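DNA polymerase beta (Leishmania infantum, PDB 4P4M) catalyses template-directed addition of deoxynucleotides to the 3' end of a DNA primer and probably serves base excision repair in the nucleus. Local coordinates at residues 166-170 and 226-232; 171-175 and 223-227; 195-201 and 271-277; 283-287 and 356-362. All coordinates share one frame. Where two conformers were deposited one is given. Numbering follows the deposited sequence.

Contact 1: 166-170 and 226-232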
# COMPACT_ATOMS: atom_id res chain seq x y z
N TYR A 166 4.17 -10.94 13.35
CA TYR A 166 4.57 -9.82 14.20
C TYR A 166 3.49 -8.73 14.21
O TYR A 166 3.07 -8.28 15.28
CB TYR A 166 5.91 -9.24 13.74
CG TYR A 166 6.49 -8.18 14.67
CD1 TYR A 166 7.30 -8.52 15.74
CD2 TYR A 166 6.20 -6.83 14.47
CE1 TYR A 166 7.83 -7.55 16.59
CE2 TYR A 166 6.73 -5.85 15.31
CZ TYR A 166 7.53 -6.22 16.37
OH TYR A 166 8.04 -5.24 17.20
N LEU A 167 3.06 -8.31 13.03
CA LEU A 167 2.06 -7.24 12.94
C LEU A 167 0.73 -7.67 13.56
O LEU A 167 0.06 -6.86 14.23
CB LEU A 167 1.87 -6.80 11.48
CG LEU A 167 3.05 -6.02 10.87
CD1 LEU A 167 2.94 -5.94 9.35
CD2 LEU A 167 3.17 -4.62 11.48
N ARG A 168 0.33 -8.93 13.35
CA ARG A 168 -0.90 -9.45 13.96
C ARG A 168 -0.84 -9.46 15.49
O ARG A 168 -1.79 -9.07 16.18
CB ARG A 168 -1.22 -10.87 13.44
CG ARG A 168 -1.76 -10.90 12.02
CD ARG A 168 -2.23 -12.30 11.62
NE ARG A 168 -3.03 -12.26 10.40
CZ ARG A 168 -3.22 -13.29 9.59
NH1 ARG A 168 -2.64 -14.46 9.85
NH2 ARG A 168 -3.98 -13.14 8.50
N GLU A 169 0.29 -9.92 16.02
CA GLU A 169 0.48 -9.91 17.46
C GLU A 169 0.44 -8.49 18.04
O GLU A 169 -0.24 -8.25 19.04
CB GLU A 169 1.78 -10.61 17.86
CG GLU A 169 2.03 -10.58 19.36
CD GLU A 169 3.34 -11.24 19.76
OE1 GLU A 169 4.36 -10.53 19.87
OE2 GLU A 169 3.33 -12.47 19.97
N LYS A 170 1.16 -7.55 17.42
CA LYS A 170 1.22 -6.18 17.95
C LYS A 170 -0.13 -5.49 17.81
O LYS A 170 -0.52 -4.70 18.67
CB LYS A 170 2.32 -5.34 17.27
CG LYS A 170 3.75 -5.89 17.44
CD LYS A 170 3.95 -6.48 18.83
CE LYS A 170 5.33 -7.09 19.02
NZ LYS A 170 5.35 -7.91 20.27
N PHE A 226 2.98 2.81 18.29
CA PHE A 226 3.29 1.59 19.05
C PHE A 226 4.46 0.83 18.39
O PHE A 226 5.42 0.44 19.07
CB PHE A 226 2.04 0.71 19.19
CG PHE A 226 2.21 -0.46 20.13
CD1 PHE A 226 2.28 -0.25 21.51
CD2 PHE A 226 2.28 -1.76 19.66
CE1 PHE A 226 2.45 -1.32 22.38
CE2 PHE A 226 2.43 -2.83 20.52
CZ PHE A 226 2.51 -2.61 21.88
N LEU A 227 4.38 0.63 17.08
CA LEU A 227 5.44 -0.05 16.33
C LEU A 227 6.76 0.73 16.37
O LEU A 227 7.84 0.13 16.35
CB LEU A 227 5.02 -0.29 14.87
CG LEU A 227 3.81 -1.22 14.67
CD1 LEU A 227 3.37 -1.21 13.21
CD2 LEU A 227 4.13 -2.65 15.12
N GLU A 228 6.68 2.05 16.41
CA GLU A 228 7.89 2.87 16.55
C GLU A 228 8.54 2.70 17.93
O GLU A 228 9.77 2.64 18.04
CB GLU A 228 7.58 4.34 16.23
CG GLU A 228 7.33 4.57 14.73
CD GLU A 228 6.74 5.94 14.42
OE1 GLU A 228 6.24 6.61 15.34
OE2 GLU A 228 6.78 6.32 13.23
N SER A 229 7.73 2.61 18.98
CA SER A 229 8.26 2.44 20.34
C SER A 229 8.97 1.09 20.51
O SER A 229 9.89 0.95 21.33
CB SER A 229 7.17 2.61 21.41
OG SER A 229 6.25 1.52 21.42
N LEU A 230 8.56 0.11 19.70
CA LEU A 230 9.19 -1.21 19.71
C LEU A 230 10.43 -1.29 18.81
O LEU A 230 11.10 -2.32 18.76
CB LEU A 230 8.17 -2.27 19.24
CG LEU A 230 7.06 -2.58 20.24
CD1 LEU A 230 5.92 -3.33 19.56
CD2 LEU A 230 7.62 -3.36 21.42
N LYS A 231 10.72 -0.19 18.11
CA LYS A 231 11.84 -0.12 17.17
C LYS A 231 11.67 -1.03 15.95
O LYS A 231 12.65 -1.38 15.27
CB LYS A 231 13.18 -0.40 17.86
CG LYS A 231 13.44 0.43 19.11
CD LYS A 231 13.33 1.91 18.83
CE LYS A 231 13.48 2.72 20.11
NZ LYS A 231 13.37 4.19 19.87
N TYR A 232 10.43 -1.42 15.66
CA TYR A 232 10.12 -2.12 14.40
C TYR A 232 10.08 -1.10 13.26
O TYR A 232 10.88 -1.19 12.33
CB TYR A 232 8.79 -2.88 14.51
CG TYR A 232 8.33 -3.52 13.20
CD1 TYR A 232 8.88 -4.72 12.76
CD2 TYR A 232 7.33 -2.93 12.43
CE1 TYR A 232 8.44 -5.33 11.55
CE2 TYR A 232 6.90 -3.51 11.22
CZ TYR A 232 7.45 -4.71 10.79
OH TYR A 232 7.00 -5.27 9.61
O HOH W 1 10.20 -5.59 18.49

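Contact 2: 171-175 and 223-227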
# COMPACT_ATOMS: atom_id res chain seq x y z
N CYS A 171 -0.84 -5.77 16.72
CA CYS A 171 -2.20 -5.26 16.56
C CYS A 171 -3.10 -5.71 17.73
O CYS A 171 -3.78 -4.90 18.36
CB CYS A 171 -2.78 -5.71 15.20
SG CYS A 171 -4.49 -5.12 14.85
N MET A 172 -3.09 -7.01 18.04
CA MET A 172 -3.88 -7.51 19.17
C MET A 172 -3.50 -6.83 20.49
O MET A 172 -4.37 -6.49 21.30
CB MET A 172 -3.76 -9.03 19.30
CG MET A 172 -4.62 -9.65 20.42
SD MET A 172 -6.42 -9.49 20.14
CE MET A 172 -6.69 -10.59 18.76
N GLU A 173 -2.19 -6.65 20.70
CA GLU A 173 -1.68 -6.08 21.95
C GLU A 173 -2.15 -4.65 22.19
O GLU A 173 -2.61 -4.31 23.28
CB GLU A 173 -0.15 -6.11 21.99
CG GLU A 173 0.43 -7.46 22.34
CD GLU A 173 1.93 -7.41 22.55
OE1 GLU A 173 2.54 -6.33 22.35
OE2 GLU A 173 2.50 -8.45 22.93
N VAL A 174 -2.05 -3.80 21.16
CA VAL A 174 -2.34 -2.38 21.35
C VAL A 174 -3.74 -1.94 20.90
O VAL A 174 -4.31 -1.00 21.47
CB VAL A 174 -1.23 -1.48 20.71
CG1 VAL A 174 -1.38 -1.43 19.19
CG2 VAL A 174 -1.28 -0.07 21.30
N LEU A 175 -4.32 -2.64 19.92
CA LEU A 175 -5.66 -2.29 19.43
C LEU A 175 -6.78 -3.23 19.90
O LEU A 175 -7.96 -2.85 19.91
CB LEU A 175 -5.69 -2.19 17.89
CG LEU A 175 -4.66 -1.28 17.23
CD1 LEU A 175 -4.86 -1.26 15.71
CD2 LEU A 175 -4.74 0.14 17.79
N PHE A 223 -1.39 2.92 16.09
CA PHE A 223 -0.72 1.66 15.76
C PHE A 223 0.73 1.93 15.32
O PHE A 223 1.67 1.23 15.74
CB PHE A 223 -1.51 0.93 14.66
CG PHE A 223 -0.98 -0.44 14.29
CD1 PHE A 223 -0.70 -1.38 15.27
CD2 PHE A 223 -0.80 -0.79 12.96
CE1 PHE A 223 -0.23 -2.65 14.93
CE2 PHE A 223 -0.34 -2.05 12.61
CZ PHE A 223 -0.06 -2.99 13.60
N VAL A 224 0.92 2.94 14.49
CA VAL A 224 2.26 3.34 14.04
C VAL A 224 3.16 3.75 15.22
O VAL A 224 4.31 3.31 15.30
CB VAL A 224 2.18 4.46 12.97
CG1 VAL A 224 3.57 5.08 12.73
CG2 VAL A 224 1.61 3.89 11.67
N GLU A 225 2.64 4.57 16.13
CA GLU A 225 3.42 4.99 17.30
C GLU A 225 3.87 3.79 18.14
O GLU A 225 5.00 3.75 18.65
CB GLU A 225 2.61 5.94 18.19
CG GLU A 225 2.38 7.31 17.58
CD GLU A 225 1.41 8.15 18.40
OE1 GLU A 225 0.66 7.59 19.22
OE2 GLU A 225 1.40 9.39 18.20
N PHE A 226 2.98 2.81 18.29
CA PHE A 226 3.29 1.59 19.05
C PHE A 226 4.46 0.83 18.39
O PHE A 226 5.42 0.44 19.07
CB PHE A 226 2.04 0.71 19.19
CG PHE A 226 2.21 -0.46 20.13
CD1 PHE A 226 2.28 -0.25 21.51
CD2 PHE A 226 2.28 -1.76 19.66
CE1 PHE A 226 2.45 -1.32 22.38
CE2 PHE A 226 2.43 -2.83 20.52
CZ PHE A 226 2.51 -2.61 21.88
N LEU A 227 4.38 0.63 17.08
CA LEU A 227 5.44 -0.05 16.33
C LEU A 227 6.76 0.73 16.37
O LEU A 227 7.84 0.13 16.35
CB LEU A 227 5.02 -0.29 14.87
CG LEU A 227 3.81 -1.22 14.67
CD1 LEU A 227 3.37 -1.21 13.21
CD2 LEU A 227 4.13 -2.65 15.12

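Contact 3: 195-201 and 271-277. With MG (magnesium ion), chain E; D3T (2',3'-dideoxy-thymidine-5'-triphosphate), chain D; nucleotides of chain B; nucleotides of chain C.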
# COMPACT_ATOMS: atom_id res chain seq x y z
N GLY A 195 8.61 -7.55 -3.03
CA GLY A 195 9.33 -6.29 -2.93
C GLY A 195 9.11 -5.56 -1.61
O GLY A 195 10.02 -4.92 -1.10
N ASP A 196 7.89 -5.66 -1.07
CA ASP A 196 7.53 -4.94 0.16
C ASP A 196 6.51 -5.75 0.96
O ASP A 196 6.20 -6.90 0.60
CB ASP A 196 7.00 -3.53 -0.16
CG ASP A 196 5.55 -3.53 -0.67
OD1 ASP A 196 5.10 -4.57 -1.16
OD2 ASP A 196 4.84 -2.51 -0.56
N VAL A 197 6.01 -5.17 2.04
CA VAL A 197 4.94 -5.78 2.83
C VAL A 197 3.67 -4.93 2.69
O VAL A 197 3.67 -3.77 3.09
CB VAL A 197 5.33 -5.86 4.32
CG1 VAL A 197 4.17 -6.46 5.15
CG2 VAL A 197 6.59 -6.69 4.50
N ASP A 198 2.60 -5.49 2.11
CA ASP A 198 1.34 -4.77 1.93
C ASP A 198 0.29 -5.24 2.94
O ASP A 198 -0.25 -6.35 2.80
CB ASP A 198 0.78 -4.97 0.52
CG ASP A 198 1.74 -4.48 -0.56
OD1 ASP A 198 2.05 -3.27 -0.59
OD2 ASP A 198 2.17 -5.32 -1.38
N ALA A 199 0.01 -4.41 3.93
CA ALA A 199 -0.91 -4.81 5.00
C ALA A 199 -2.23 -4.02 4.95
O ALA A 199 -2.24 -2.84 4.60
CB ALA A 199 -0.24 -4.63 6.36
N ILE A 200 -3.33 -4.70 5.28
CA ILE A 200 -4.62 -4.05 5.53
C ILE A 200 -4.94 -4.13 7.02
O ILE A 200 -4.88 -5.21 7.62
CB ILE A 200 -5.78 -4.73 4.76
CG1 ILE A 200 -5.57 -4.63 3.25
CG2 ILE A 200 -7.15 -4.11 5.17
CD1 ILE A 200 -6.53 -5.53 2.43
N LEU A 201 -5.26 -2.98 7.60
CA LEU A 201 -5.75 -2.91 8.97
C LEU A 201 -7.26 -2.61 8.91
O LEU A 201 -7.67 -1.66 8.25
CB LEU A 201 -5.01 -1.80 9.72
CG LEU A 201 -5.48 -1.43 11.13
CD1 LEU A 201 -5.28 -2.61 12.09
CD2 LEU A 201 -4.76 -0.17 11.62
N ARG A 271 10.44 -2.26 3.21
CA ARG A 271 9.33 -1.35 2.94
C ARG A 271 8.02 -1.95 3.44
O ARG A 271 7.63 -3.06 3.05
CB ARG A 271 9.22 -1.00 1.45
CG ARG A 271 10.36 -0.11 0.99
CD ARG A 271 10.14 0.41 -0.44
NE ARG A 271 10.04 -0.67 -1.42
CZ ARG A 271 8.93 -0.97 -2.09
NH1 ARG A 271 7.81 -0.29 -1.90
NH2 ARG A 271 8.93 -1.97 -2.96
N VAL A 272 7.35 -1.22 4.33
CA VAL A 272 6.09 -1.65 4.92
C VAL A 272 5.02 -0.61 4.60
O VAL A 272 5.18 0.57 4.90
CB VAL A 272 6.22 -1.86 6.45
CG1 VAL A 272 4.85 -2.20 7.08
CG2 VAL A 272 7.25 -2.97 6.76
N ASP A 273 3.93 -1.06 3.96
CA ASP A 273 2.79 -0.20 3.64
C ASP A 273 1.57 -0.67 4.43
O ASP A 273 1.23 -1.86 4.38
CB ASP A 273 2.47 -0.27 2.13
CG ASP A 273 3.53 0.38 1.25
OD1 ASP A 273 4.46 1.04 1.78
OD2 ASP A 273 3.43 0.25 0.01
N ILE A 274 0.91 0.22 5.16
CA ILE A 274 -0.31 -0.16 5.91
C ILE A 274 -1.50 0.69 5.43
O ILE A 274 -1.39 1.91 5.38
CB ILE A 274 -0.11 0.03 7.44
CG1 ILE A 274 1.17 -0.67 7.92
CG2 ILE A 274 -1.36 -0.44 8.23
CD1 ILE A 274 1.62 -0.28 9.35
N ARG A 275 -2.61 0.04 5.05
CA ARG A 275 -3.81 0.78 4.65
C ARG A 275 -4.95 0.47 5.62
O ARG A 275 -5.23 -0.69 5.91
CB ARG A 275 -4.26 0.46 3.20
CG ARG A 275 -3.45 1.13 2.06
CD ARG A 275 -3.79 2.62 1.82
NE ARG A 275 -5.22 2.87 1.58
CZ ARG A 275 -5.73 3.21 0.40
NH1 ARG A 275 -4.93 3.35 -0.64
NH2 ARG A 275 -7.04 3.42 0.26
N LEU A 276 -5.59 1.52 6.13
CA LEU A 276 -6.72 1.38 7.05
C LEU A 276 -8.02 1.39 6.24
O LEU A 276 -8.26 2.33 5.47
CB LEU A 276 -6.73 2.55 8.07
CG LEU A 276 -7.91 2.62 9.05
CD1 LEU A 276 -8.02 1.38 9.97
CD2 LEU A 276 -7.85 3.93 9.90
N ILE A 277 -8.85 0.36 6.40
CA ILE A 277 -10.00 0.12 5.51
C ILE A 277 -11.26 -0.18 6.33
O ILE A 277 -11.18 -0.91 7.32
CB ILE A 277 -9.72 -1.10 4.57
CG1 ILE A 277 -8.53 -0.83 3.64
CG2 ILE A 277 -10.99 -1.50 3.76
CD1 ILE A 277 -8.75 0.31 2.63
MG MG E . 3.88 -5.48 -2.69
PA D3T D . 3.07 -3.53 -5.18
O1A D3T D . 3.53 -3.62 -3.77
O2A D3T D . 3.58 -2.33 -5.92
O5' D3T D . 1.47 -2.84 -4.78
C5' D3T D . 0.69 -3.64 -4.04
C4' D3T D . -0.77 -3.75 -4.65
O4' D3T D . -1.27 -2.46 -5.01
C1' D3T D . -2.03 -2.55 -6.16
N1 D3T D . -1.53 -1.57 -7.17
C6 D3T D . -0.17 -1.40 -7.34
C2 D3T D . -2.48 -0.84 -8.00
O2 D3T D . -3.67 -0.98 -7.87
N3 D3T D . -1.94 0.05 -8.96
C4 D3T D . -0.62 0.16 -9.06
O4 D3T D . -0.14 1.02 -9.98
C5 D3T D . 0.35 -0.53 -8.28
C5M D3T D . 1.79 -0.30 -8.51
C2' D3T D . -1.91 -3.98 -6.74
C3' D3T D . -0.75 -4.56 -5.97
O3A D3T D . 2.56 -4.75 -5.98
PB D3T D . 3.09 -6.37 -5.63
O1B D3T D . 2.72 -6.45 -4.19
O2B D3T D . 2.12 -7.02 -6.58
O3B D3T D . 4.56 -6.69 -5.95
PG D3T D . 6.02 -6.52 -5.10
O1G D3T D . 5.71 -5.89 -3.78
O2G D3T D . 6.83 -5.61 -6.01
O3G D3T D . 6.53 -7.94 -4.96
P DA B 5 5.62 2.25 -3.49
OP1 DA B 5 6.29 1.72 -2.28
OP2 DA B 5 5.88 1.62 -4.79
O5' DA B 5 4.06 2.27 -3.18
C5' DA B 5 3.32 1.11 -3.06
C4' DA B 5 1.91 1.47 -2.63
O4' DA B 5 1.35 2.46 -3.53
C3' DA B 5 0.97 0.28 -2.70
O3' DA B 5 -0.16 0.49 -1.84
C2' DA B 5 0.63 0.32 -4.19
C1' DA B 5 0.39 1.82 -4.36
N9 DA B 5 0.45 2.37 -5.72
C8 DA B 5 1.55 2.68 -6.47
N7 DA B 5 1.27 3.21 -7.65
C5 DA B 5 -0.12 3.25 -7.67
C6 DA B 5 -1.06 3.70 -8.64
N6 DA B 5 -0.72 4.21 -9.83
N1 DA B 5 -2.37 3.60 -8.33
C2 DA B 5 -2.71 3.09 -7.14
N3 DA B 5 -1.92 2.64 -6.16
C4 DA B 5 -0.63 2.75 -6.49
P DC C 4 -8.26 7.88 -1.64
OP1 DC C 4 -9.11 7.51 -0.48
OP2 DC C 4 -8.54 9.11 -2.41
O5' DC C 4 -6.74 7.97 -1.14
C5' DC C 4 -6.12 6.86 -0.49
C4' DC C 4 -4.79 7.27 0.11
O4' DC C 4 -3.82 7.41 -0.97
C3' DC C 4 -4.78 8.58 0.89
O3' DC C 4 -3.96 8.35 2.04
C2' DC C 4 -4.20 9.59 -0.11
C1' DC C 4 -3.30 8.72 -1.00
N1 DC C 4 -3.26 9.12 -2.45
C2 DC C 4 -2.01 9.19 -3.09
O2 DC C 4 -1.00 8.92 -2.42
N3 DC C 4 -1.95 9.55 -4.40
C4 DC C 4 -3.07 9.83 -5.06
N4 DC C 4 -2.94 10.18 -6.36
C5 DC C 4 -4.35 9.78 -4.44
C6 DC C 4 -4.41 9.42 -3.14
O HOH W 2 11.35 -4.09 1.20
O HOH W 3 11.78 -2.49 -1.88
O HOH W 4 4.23 -7.41 -1.51

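Contact 4: 283-287 and 356-362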
# COMPACT_ATOMS: atom_id res chain seq x y z
N PRO A 283 -13.64 -6.93 1.40
CA PRO A 283 -13.50 -7.82 0.24
C PRO A 283 -12.93 -7.12 -1.00
O PRO A 283 -12.09 -7.69 -1.71
CB PRO A 283 -14.94 -8.30 -0.03
CG PRO A 283 -15.61 -8.19 1.34
CD PRO A 283 -15.01 -6.94 1.95
N THR A 284 -13.39 -5.90 -1.28
CA THR A 284 -12.86 -5.16 -2.42
C THR A 284 -11.43 -4.66 -2.18
O THR A 284 -10.65 -4.51 -3.11
CB THR A 284 -13.79 -3.98 -2.83
OG1 THR A 284 -14.24 -3.32 -1.65
CG2 THR A 284 -15.02 -4.50 -3.60
N ALA A 285 -11.07 -4.40 -0.92
CA ALA A 285 -9.69 -4.01 -0.61
C ALA A 285 -8.74 -5.21 -0.73
O ALA A 285 -7.59 -5.06 -1.16
CB ALA A 285 -9.60 -3.38 0.81
N MET A 286 -9.21 -6.40 -0.36
CA MET A 286 -8.40 -7.59 -0.57
C MET A 286 -8.09 -7.77 -2.05
O MET A 286 -6.95 -8.10 -2.42
CB MET A 286 -9.08 -8.84 0.01
CG MET A 286 -9.04 -8.89 1.52
SD MET A 286 -10.00 -10.25 2.20
CE MET A 286 -9.09 -11.65 1.55
N LEU A 287 -9.08 -7.53 -2.91
CA LEU A 287 -8.83 -7.61 -4.36
C LEU A 287 -7.80 -6.58 -4.80
O LEU A 287 -6.84 -6.91 -5.50
CB LEU A 287 -10.12 -7.37 -5.16
CG LEU A 287 -11.04 -8.55 -5.46
CD1 LEU A 287 -12.37 -8.03 -6.00
CD2 LEU A 287 -10.36 -9.52 -6.45
N VAL A 356 -20.98 -6.76 -1.26
CA VAL A 356 -20.32 -8.05 -1.49
C VAL A 356 -19.70 -8.58 -0.20
O VAL A 356 -19.32 -7.79 0.67
CB VAL A 356 -19.25 -7.96 -2.61
CG1 VAL A 356 -19.91 -7.62 -3.94
CG2 VAL A 356 -18.17 -6.92 -2.26
N ARG A 357 -19.60 -9.90 -0.07
CA ARG A 357 -18.98 -10.50 1.11
C ARG A 357 -17.68 -11.22 0.78
O ARG A 357 -16.89 -11.52 1.68
CB ARG A 357 -19.94 -11.47 1.81
CG ARG A 357 -20.14 -12.79 1.08
CD ARG A 357 -20.58 -13.91 2.04
NE ARG A 357 -19.47 -14.77 2.42
CZ ARG A 357 -19.02 -15.77 1.67
NH1 ARG A 357 -19.59 -16.03 0.50
NH2 ARG A 357 -18.00 -16.51 2.08
N SER A 358 -17.45 -11.48 -0.50
CA SER A 358 -16.27 -12.25 -0.94
C SER A 358 -15.68 -11.70 -2.24
O SER A 358 -16.37 -11.00 -2.99
CB SER A 358 -16.65 -13.71 -1.16
OG SER A 358 -17.54 -13.84 -2.28
N GLU A 359 -14.42 -12.03 -2.51
CA GLU A 359 -13.83 -11.71 -3.81
C GLU A 359 -14.64 -12.37 -4.93
O GLU A 359 -14.90 -11.74 -5.97
CB GLU A 359 -12.37 -12.17 -3.90
CG GLU A 359 -11.43 -11.47 -2.90
CD GLU A 359 -9.97 -11.90 -3.08
OE1 GLU A 359 -9.71 -13.13 -3.11
OE2 GLU A 359 -9.10 -11.01 -3.19
N GLN A 360 -15.04 -13.62 -4.72
CA GLN A 360 -15.83 -14.36 -5.72
C GLN A 360 -17.09 -13.58 -6.13
O GLN A 360 -17.47 -13.59 -7.32
CB GLN A 360 -16.21 -15.76 -5.21
CG GLN A 360 -17.21 -16.53 -6.10
CD GLN A 360 -16.54 -17.40 -7.16
OE1 GLN A 360 -15.57 -18.20 -6.74
NE2 GLN A 360 -16.92 -17.38 -8.34
N ASP A 361 -17.74 -12.92 -5.18
CA ASP A 361 -18.93 -12.12 -5.49
C ASP A 361 -18.64 -11.11 -6.61
O ASP A 361 -19.45 -10.92 -7.52
CB ASP A 361 -19.43 -11.32 -4.29
CG ASP A 361 -20.18 -12.16 -3.26
OD1 ASP A 361 -20.75 -13.22 -3.61
OD2 ASP A 361 -20.19 -11.74 -2.09
N VAL A 362 -17.49 -10.44 -6.51
CA VAL A 362 -17.11 -9.41 -7.49
C VAL A 362 -16.88 -10.01 -8.88
O VAL A 362 -17.37 -9.47 -9.88
CB VAL A 362 -15.86 -8.62 -7.04
CG1 VAL A 362 -15.48 -7.56 -8.08
CG2 VAL A 362 -16.10 -7.97 -5.67

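Contact 1: 166-170 and 226-232
Two helices that share a sheet face usually meet through apolar and aromatic side chains, and the palm helices 157-175 and 219-229 follow that rule. Tyr166 lays its ring in an offset stack on that of Tyr232, centroids 4.8 Å apart and planes at 26°, while its OH touches Leu230 CB at 3.6 Å and binds a water at 2.5 Å; that water bonds only weakly to Leu230 O. One residue on, Leu167 CD2 reaches Leu227 CD1 (3.8 Å) and Tyr232 CE2 (3.9 Å). Lys170 contributes its aliphatic part: CB packs on Leu227 CD2 at 3.9 Å and CD on Leu230 CD1 at 3.8 Å, leaving NZ to pair with Glu169 OE1 at 2.8 Å. On the partner segment, a Schellman motif with Lys231 at positive phi ends helix 219-229 and turns the chain so that Tyr232 faces Tyr166; the Tyr232 hydroxyl bonds to His163. With no direct hydrogen bond between the segments, aromatic and aliphatic packing holds this contact together, burying 350 Å² in all.

Contact 2: 171-175 and 223-227
In the palm of this family X polymerase, helices 157-175 and 219-229 both pack against the mixed sheet, and this contact is where their segments 171-175 and 223-227 cross. Their axes come within 10.2 Å at an angle of 116°, a steep crossing, with Val174 and Phe223 the nearest pair, 7.1 Å between CA atoms. Two phenylalanines about one helical turn apart provide all that 223-227 buries here, about half of the 298 Å² total. The Phe223 ring receives Cys171 CB at 4.0 Å from its CE1, with Cys171 SG lying obliquely 5.3 Å from the ring centroid as a sulfur-aromatic contact. Val174 CG1 meets the edge of the same ring at CD1 (4.0 Å), and Leu175 CD1 packs on Phe223 CB at 4.1 Å. Val174 bridges both rings, for its CB sits over the face of Phe226, 3.6 Å from the centroid and 11° off the normal, a CH-pi contact. Glu173 OE1 approaches the Phe226 edge, 3.7 Å from CZ. Inward, Cys171 and Phe223 both rest on Ile181. With no hydrogen bond or salt bridge across, the crossing relies on dispersion and exclusion of water, the Glu173 carboxylate staying at the exposed margin.

Contact 3: 195-201 and 271-277
Strands 197-201 and 271-277 run parallel, their axes 4.7 Å apart and twisted by 24°, with Val197 through Leu201 in register with Val272 through Leu276. Six backbone hydrogen bonds alternate along them, from Val197 N to Arg271 O (2.8 Å) to Ile277 N to Leu201 O (3.0 Å). One face is apolar: Val197, Ala199 and Leu201 beside Val272, Ile274 and Leu276, with Leu201 CG 4.0 Å from Leu276 CD1. The other carries Asp198 and Asp273, with Asp196 close by. Asp196 OD1 and Asp198 OD2 each bind the magnesium at 2.2 Å, as do triphosphate oxygens O1A and O1G, while O1B and a water complete six ligands. Gly195 N donates to D3T O3G at 2.9 Å; a CB here would clash with the nucleotide. Asp273 OD2 lies 3.2 Å from Asp196 OD2, close for two like charges, and 3.2 Å from C5' of DA5 of chain B. Arg271 NH1 comes 2.5 Å from that nucleotide's OP1, and Arg275 pairs with Glu312. Three carboxylates brought together on neighbouring parallel strands, two from the DxD sequence, are the hallmark of the family X palm and its nucleotidyltransferase fold.

Contact 4: 283-287 and 356-362
In the thumb of this family X polymerase, rotamers decide how helix 282-290 meets the start of helix 359-365. Pro283 presents its ring: CG lies 3.6 Å from Arg357 O and CB 4.2 Å from Val356 CG2. Thr284, chi1 p, sends its methyl CG2 to Val356 CG2 and Val362 CG2, both at 4.2 Å, while its hydroxyl bonds to Glu312 O and Ser281 O. The CA-to-CB bond of Leu287 points sideways to the other segment, yet the mt rotamer brings CD1 to 3.7 Å from Val362 CB. Glu359 also starts sideways; with chi1 m and chi2 t it reaches over to the other helix, OE2 3.8 Å from Leu287 CD2 and 3.9 Å from Met286 CB, and its OE1 forms salt bridges with Arg376 and Arg188. A capping box fixes the N-terminus of the second helix: Ser358 OG, in the p rotamer, accepts from Asp361 N (3.0 Å), and Asp361 OD2 takes Ser358 N (3.2 Å) and Arg357 N (2.8 Å). No hydrogen bond crosses, so apolar packing joins helix 282-290 to the start of helix 359-365 and the loop before it, while arginines from other parts of the chain meet the buried charge of Glu359.

Contacts 1 and 2 are successive parts of one helix pair, centres 6 Å apart, sharing Phe226 and Leu227. Both back the sheet whose other face bears the magnesium ion bound to the triphosphate: Tyr232 OH touches Val272 CG2 (3.7 Å) of contact 3, and Cys171 SG meets Leu201 CD1 (3.8 Å). The Leu167 side chain is about 12 Å from that ion. Contacts 3 and 4 have centres about 18 Å apart, yet Ile277 CG2 packs on Ala285 CB at 3.8 Å, joining palm to thumb; the Leu287 side chain is about 9 Å from the bound D3T. Contact 3 alone binds metal and triphosphate; contacts 1 and 2 pack helices behind its sheet, contact 4 those of the thumb.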